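Local atomic coordinates of GDSL-like protein (Roseburia intestinalis L1-82, PDB entry 6HFZ), a protein that hydrolyses acetyl esters on complex beta-mannans, acting as a two-domain carbohydrate esterase of the SGNH hydrolase clan. Residues Ala32-Leu38 and Leu95-Asp101; Ile75-Ile79 and Asp262-Cys266. All blocks are in the same frame, centred on the assembly; numbering follows the deposited sequence.

Interaction 1: Ala32-Leu38 and Leu95-Asp101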
loop_
_atom_site.group_PDB
_atom_site.type_symbol
_atom_site.label_atom_id
_atom_site.label_comp_id
_atom_site.label_asym_id
_atom_site.label_seq_id
_atom_site.Cartn_x
_atom_site.Cartn_y
_atom_site.Cartn_z
ATOM N N ALA A 32 -15.718 6.270 -21.006
ATOM C CA ALA A 32 -15.720 6.420 -19.542
ATOM C C ALA A 32 -14.571 5.580 -18.945
ATOM O O ALA A 32 -14.433 4.408 -19.255
ATOM C CB ALA A 32 -17.054 6.010 -18.987
ATOM N N LEU A 33 -13.728 6.211 -18.107
ATOM C CA LEU A 33 -12.501 5.601 -17.642
ATOM C C LEU A 33 -12.351 5.792 -16.133
ATOM O O LEU A 33 -12.753 6.814 -15.552
ATOM C CB LEU A 33 -11.326 6.211 -18.403
ATOM C CG LEU A 33 -11.308 5.896 -19.891
ATOM C CD1 LEU A 33 -10.415 6.876 -20.637
ATOM C CD2 LEU A 33 -10.897 4.453 -20.159
ATOM N N ASN A 34 -11.758 4.769 -15.506
ATOM C CA ASN A 34 -11.552 4.729 -14.081
ATOM C C ASN A 34 -10.051 4.926 -13.789
ATOM O O ASN A 34 -9.245 4.150 -14.225
ATOM C CB ASN A 34 -12.052 3.384 -13.553
ATOM C CG ASN A 34 -13.554 3.219 -13.696
ATOM O OD1 ASN A 34 -14.308 4.179 -13.575
ATOM N ND2 ASN A 34 -14.008 1.998 -13.888
ATOM N N ILE A 35 -9.728 5.997 -13.074
ATOM C CA ILE A 35 -8.365 6.414 -12.782
ATOM C C ILE A 35 -8.092 6.128 -11.297
ATOM O O ILE A 35 -8.720 6.785 -10.453
ATOM C CB ILE A 35 -8.233 7.915 -13.108
ATOM C CG1 ILE A 35 -8.680 8.255 -14.541
ATOM C CG2 ILE A 35 -6.818 8.421 -12.819
ATOM C CD1 ILE A 35 -7.930 7.541 -15.648
ATOM N N ALA A 36 -7.175 5.188 -10.990
ATOM C CA ALA A 36 -7.011 4.723 -9.648
ATOM C C ALA A 36 -5.583 4.929 -9.132
ATOM O O ALA A 36 -4.631 4.995 -9.883
ATOM C CB ALA A 36 -7.420 3.290 -9.556
ATOM N N PHE A 37 -5.493 4.915 -7.809
ATOM C CA PHE A 37 -4.242 5.112 -7.077
ATOM C C PHE A 37 -4.213 4.197 -5.858
ATOM O O PHE A 37 -5.143 4.203 -5.092
ATOM C CB PHE A 37 -4.144 6.556 -6.587
ATOM C CG PHE A 37 -4.324 7.586 -7.666
ATOM C CD1 PHE A 37 -5.594 7.924 -8.112
ATOM C CD2 PHE A 37 -3.233 8.258 -8.212
ATOM C CE1 PHE A 37 -5.769 8.874 -9.094
ATOM C CE2 PHE A 37 -3.414 9.154 -9.246
ATOM C CZ PHE A 37 -4.679 9.476 -9.665
ATOM N N LEU A 38 -3.134 3.399 -5.719
ATOM C CA LEU A 38 -2.952 2.484 -4.618
ATOM C C LEU A 38 -1.597 2.812 -3.978
ATOM O O LEU A 38 -0.576 2.808 -4.611
ATOM C CB LEU A 38 -3.024 1.038 -5.117
ATOM C CG LEU A 38 -2.908 -0.052 -4.039
ATOM C CD1 LEU A 38 -4.207 -0.159 -3.273
ATOM C CD2 LEU A 38 -2.556 -1.397 -4.670
ATOM N N LEU A 95 -9.418 -1.982 -4.868
ATOM C CA LEU A 95 -8.986 -1.493 -6.183
ATOM C C LEU A 95 -9.660 -2.257 -7.325
ATOM O O LEU A 95 -10.337 -1.669 -8.173
ATOM C CB LEU A 95 -7.465 -1.644 -6.296
ATOM C CG LEU A 95 -6.848 -1.259 -7.644
ATOM C CD1 LEU A 95 -7.039 0.227 -7.937
ATOM C CD2 LEU A 95 -5.363 -1.584 -7.706
ATOM N N LEU A 96 -9.401 -3.562 -7.421
ATOM C CA LEU A 96 -9.742 -4.305 -8.637
ATOM C C LEU A 96 -11.263 -4.416 -8.810
ATOM O O LEU A 96 -11.725 -4.434 -9.947
ATOM C CB LEU A 96 -9.078 -5.681 -8.630
ATOM C CG LEU A 96 -7.550 -5.659 -8.548
ATOM C CD1 LEU A 96 -7.024 -7.082 -8.527
ATOM C CD2 LEU A 96 -6.924 -4.836 -9.667
ATOM N N SER A 97 -12.005 -4.467 -7.699
ATOM C CA SER A 97 -13.460 -4.440 -7.684
ATOM C C SER A 97 -13.994 -3.155 -8.341
ATOM O O SER A 97 -15.158 -3.164 -8.770
ATOM C CB SER A 97 -14.001 -4.598 -6.255
ATOM O OG SER A 97 -13.743 -3.456 -5.451
ATOM N N LYS A 98 -13.183 -2.077 -8.425
ATOM C CA LYS A 98 -13.634 -0.809 -9.007
ATOM C C LYS A 98 -13.332 -0.749 -10.515
ATOM O O LYS A 98 -13.586 0.302 -11.148
ATOM C CB LYS A 98 -12.995 0.412 -8.338
ATOM C CG LYS A 98 -12.864 0.404 -6.825
ATOM C CD LYS A 98 -14.125 0.122 -6.072
ATOM C CE LYS A 98 -14.033 0.598 -4.632
ATOM N NZ LYS A 98 -15.142 0.072 -3.808
ATOM N N GLU A 99 -12.758 -1.818 -11.071
ATOM C CA GLU A 99 -12.525 -1.972 -12.522
ATOM C C GLU A 99 -11.651 -0.846 -13.068
ATOM O O GLU A 99 -12.016 -0.129 -14.000
ATOM C CB GLU A 99 -13.850 -2.029 -13.292
ATOM C CG GLU A 99 -14.667 -3.268 -12.950
ATOM C CD GLU A 99 -16.070 -3.238 -13.550
ATOM O OE1 GLU A 99 -16.390 -4.166 -14.305
ATOM O OE2 GLU A 99 -16.849 -2.295 -13.238
ATOM N N PRO A 100 -10.428 -0.658 -12.536
ATOM C CA PRO A 100 -9.627 0.499 -12.912
ATOM C C PRO A 100 -9.069 0.316 -14.330
ATOM O O PRO A 100 -8.766 -0.825 -14.759
ATOM C CB PRO A 100 -8.488 0.465 -11.861
ATOM C CG PRO A 100 -8.334 -1.030 -11.566
ATOM C CD PRO A 100 -9.768 -1.536 -11.569
ATOM N N ASP A 101 -8.859 1.441 -15.018
ATOM C CA ASP A 101 -8.260 1.500 -16.367
ATOM C C ASP A 101 -6.799 1.978 -16.326
ATOM O O ASP A 101 -5.960 1.580 -17.159
ATOM C CB ASP A 101 -9.122 2.384 -17.265
ATOM C CG ASP A 101 -10.514 1.787 -17.497
ATOM O OD1 ASP A 101 -10.582 0.650 -18.065
ATOM O OD2 ASP A 101 -11.527 2.407 -17.017
HETATM O O HOH W 1 -14.051 1.969 -17.705
HETATM O O HOH W 2 -16.716 0.948 -14.350
#
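Asn-34 and Asp-101 join strand 32-38 to the chain leaving helix 84-96 through a reciprocal pair of hydrogen bonds. Asp-101 N donates to Asn-34 O (2.8 Å), and Asn-34 N donates to Asp-101 OD2 (2.8 Å), so a carboxylate takes the place that a backbone carbonyl would have in a continuing sheet. Its other oxygen forms a salt bridge with Arg-26, which compensates this buried charge, and a water lies within hydrogen-bonding distance of both Asp-101 OD2 and Ala-32 O. Asparagine suits position 34 because its amide can donate beyond the strand: Asn-34 ND2 reaches Glu-99 O (2.9 Å), fixing the turn where Glu-99, with positive phi, breaks away from the helix. Further along the strand the contact becomes apolar. Leu-95, near the helix end, sets CD1 3.5 Å from Ala-36 CB and CD2 4.1 Å from Leu-38 CD2; the small alanine lets helix and strand come close and also admits the Pro-100 ring, whose CB is 3.8 Å from Ala-36 CB. Asn-34, Ala-36 and Leu-38 thus face this side, whereas Ile-35 and Phe-37 point away, to helix 55-66. Helix 84-96 is the connection of a beta-alpha-beta crossover from strand 71-78 to strand 102-106, passing over the intervening strand 32-39, as in the three-layer alpha/beta/alpha fold of SGNH hydrolases.

Interaction 2: Ile75-Ile79 and Asp262-Cys266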
loop_
_atom_site.group_PDB
_atom_site.type_symbol
_atom_site.label_atom_id
_atom_site.label_comp_id
_atom_site.label_asym_id
_atom_site.label_seq_id
_atom_site.Cartn_x
_atom_site.Cartn_y
_atom_site.Cartn_z
ATOM N N ILE A 75 -10.579 7.028 -8.135
ATOM C CA ILE A 75 -10.490 5.944 -7.167
ATOM C C ILE A 75 -9.204 6.103 -6.345
ATOM O O ILE A 75 -8.148 5.818 -6.866
ATOM C CB ILE A 75 -10.542 4.575 -7.859
ATOM C CG1 ILE A 75 -11.820 4.415 -8.685
ATOM C CG2 ILE A 75 -10.361 3.421 -6.875
ATOM C CD1 ILE A 75 -11.574 3.535 -9.863
ATOM N N ASN A 76 -9.342 6.593 -5.107
ATOM C CA ASN A 76 -8.207 6.788 -4.212
ATOM C C ASN A 76 -8.231 5.690 -3.165
ATOM O O ASN A 76 -8.997 5.777 -2.234
ATOM C CB ASN A 76 -8.156 8.160 -3.560
ATOM C CG ASN A 76 -6.822 8.375 -2.877
ATOM O OD1 ASN A 76 -6.285 7.452 -2.264
ATOM N ND2 ASN A 76 -6.277 9.571 -3.018
ATOM N N ALA A 77 -7.334 4.711 -3.346
ATOM C CA ALA A 77 -7.223 3.529 -2.499
ATOM C C ALA A 77 -5.966 3.621 -1.621
ATOM O O ALA A 77 -5.376 2.604 -1.251
ATOM C CB ALA A 77 -7.205 2.288 -3.334
ATOM N N GLY A 78 -5.542 4.836 -1.295
ATOM C CA GLY A 78 -4.455 5.073 -0.335
ATOM C C GLY A 78 -4.895 4.806 1.104
ATOM O O GLY A 78 -6.023 5.174 1.486
ATOM N N ILE A 79 -4.004 4.192 1.895
ATOM C CA ILE A 79 -4.229 3.999 3.308
ATOM C C ILE A 79 -2.915 4.317 4.011
ATOM O O ILE A 79 -1.930 3.680 3.736
ATOM C CB ILE A 79 -4.723 2.578 3.660
ATOM C CG1 ILE A 79 -6.017 2.159 2.954
ATOM C CG2 ILE A 79 -4.855 2.444 5.173
ATOM C CD1 ILE A 79 -6.439 0.738 3.239
ATOM N N ASP A 262 -15.238 3.937 5.007
ATOM C CA ASP A 262 -14.406 3.778 3.833
ATOM C C ASP A 262 -13.084 3.167 4.300
ATOM O O ASP A 262 -12.925 2.915 5.463
ATOM C CB ASP A 262 -14.173 5.103 3.131
ATOM C CG ASP A 262 -13.260 5.965 3.952
ATOM O OD1 ASP A 262 -13.612 6.185 5.111
ATOM O OD2 ASP A 262 -12.189 6.328 3.440
ATOM N N ILE A 263 -12.153 2.943 3.380
ATOM C CA ILE A 263 -11.054 2.035 3.681
ATOM C C ILE A 263 -10.055 2.675 4.632
ATOM O O ILE A 263 -9.297 1.953 5.222
ATOM C CB ILE A 263 -10.348 1.548 2.406
ATOM C CG1 ILE A 263 -9.602 2.687 1.705
ATOM C CG2 ILE A 263 -11.310 0.813 1.508
ATOM C CD1 ILE A 263 -8.813 2.253 0.463
ATOM N N THR A 264 -10.009 4.015 4.737
ATOM C CA THR A 264 -9.141 4.684 5.688
ATOM C C THR A 264 -9.587 4.472 7.148
ATOM O O THR A 264 -8.785 4.701 8.074
ATOM C CB THR A 264 -9.012 6.180 5.393
ATOM O OG1 THR A 264 -10.281 6.810 5.592
ATOM C CG2 THR A 264 -8.481 6.450 3.997
ATOM N N ASP A 265 -10.841 4.052 7.346
ATOM C CA ASP A 265 -11.373 3.582 8.668
ATOM C C ASP A 265 -10.903 2.130 8.850
ATOM O O ASP A 265 -11.661 1.171 8.569
ATOM C CB ASP A 265 -12.897 3.728 8.653
ATOM C CG ASP A 265 -13.647 3.389 9.931
ATOM O OD1 ASP A 265 -12.998 3.230 10.987
ATOM O OD2 ASP A 265 -14.884 3.282 9.849
ATOM N N CYS A 266 -9.621 1.974 9.222
ATOM C CA CYS A 266 -8.981 0.708 8.993
ATOM C C CYS A 266 -9.131 -0.245 10.190
ATOM O O CYS A 266 -8.900 -1.437 10.012
ATOM C CB CYS A 266 -7.531 0.913 8.588
ATOM S SG CYS A 266 -6.592 1.889 9.776
#
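One side chain, Ile-263, makes most of this contact, and no hydrogen bond crosses between the two segments. The CD1 methyl of Ile-263 enters a hollow at the end of strand 71-78, 3.6 Å from Ala-77 CA and 3.7 Å from Ile-79 CG1. A long, branched aliphatic suits a pocket formed by Ala-77, the side chain of Ile-79 and the strand backbone, and the small Ala-77 leaves room for it. Ile-79 returns the contact, its CD1 lying 3.7 Å from Ile-263 O, while Arg-90 of helix 84-96 touches both isoleucines. The tip belongs to a loop between strands 254-255 and 271-273 of the beta-rich C-terminal domain, so the contact is an interdomain one, set against the edge strand of the alpha/beta domain. A type I turn from Asp-262 to Asp-265 presents Ile-263; Asp-262 OD2 steadies it by accepting from Thr-264 OG1 (2.9 Å). Thr-264 in turn places CG2 3.7 Å from Gly-78 O. On the strand side Asn-76 forms an Asx turn, OD1 accepting from Gly-78 N (2.9 Å), and its ND2 bonds to Thr-43. Glycine fits position 78 because a CB there would crowd Asn-76 OD1; Gly-78 lies near, without touching, a probable Ser-His-Asp catalytic triad, as expected for an SGNH hydrolase.

Interactions 1 and 2 share a sheet: strands 32-39 and 71-78 are parallel neighbours, and probable hydrogen bonds from Ala-77 N to Phe-37 O (2.8 Å) and from Phe-37 N to Ile-75 O (3.0 Å) tie them directly. Asn-34 CB also packs on Ile-75 CD1 at 3.7 Å. Helix 84-96 serves both, ending in interaction 1 and touching Ile-263 in interaction 2. Interaction 1 is largely buried within one domain and combines directed hydrogen bonds with apolar packing. In interaction 2, only partly buried, two segments from different domains meet by van der Waals contact alone; the polar groups there find partners in their own turns and elsewhere in the fold. The centres of interactions 1 and 2 lie about 14 Å apart.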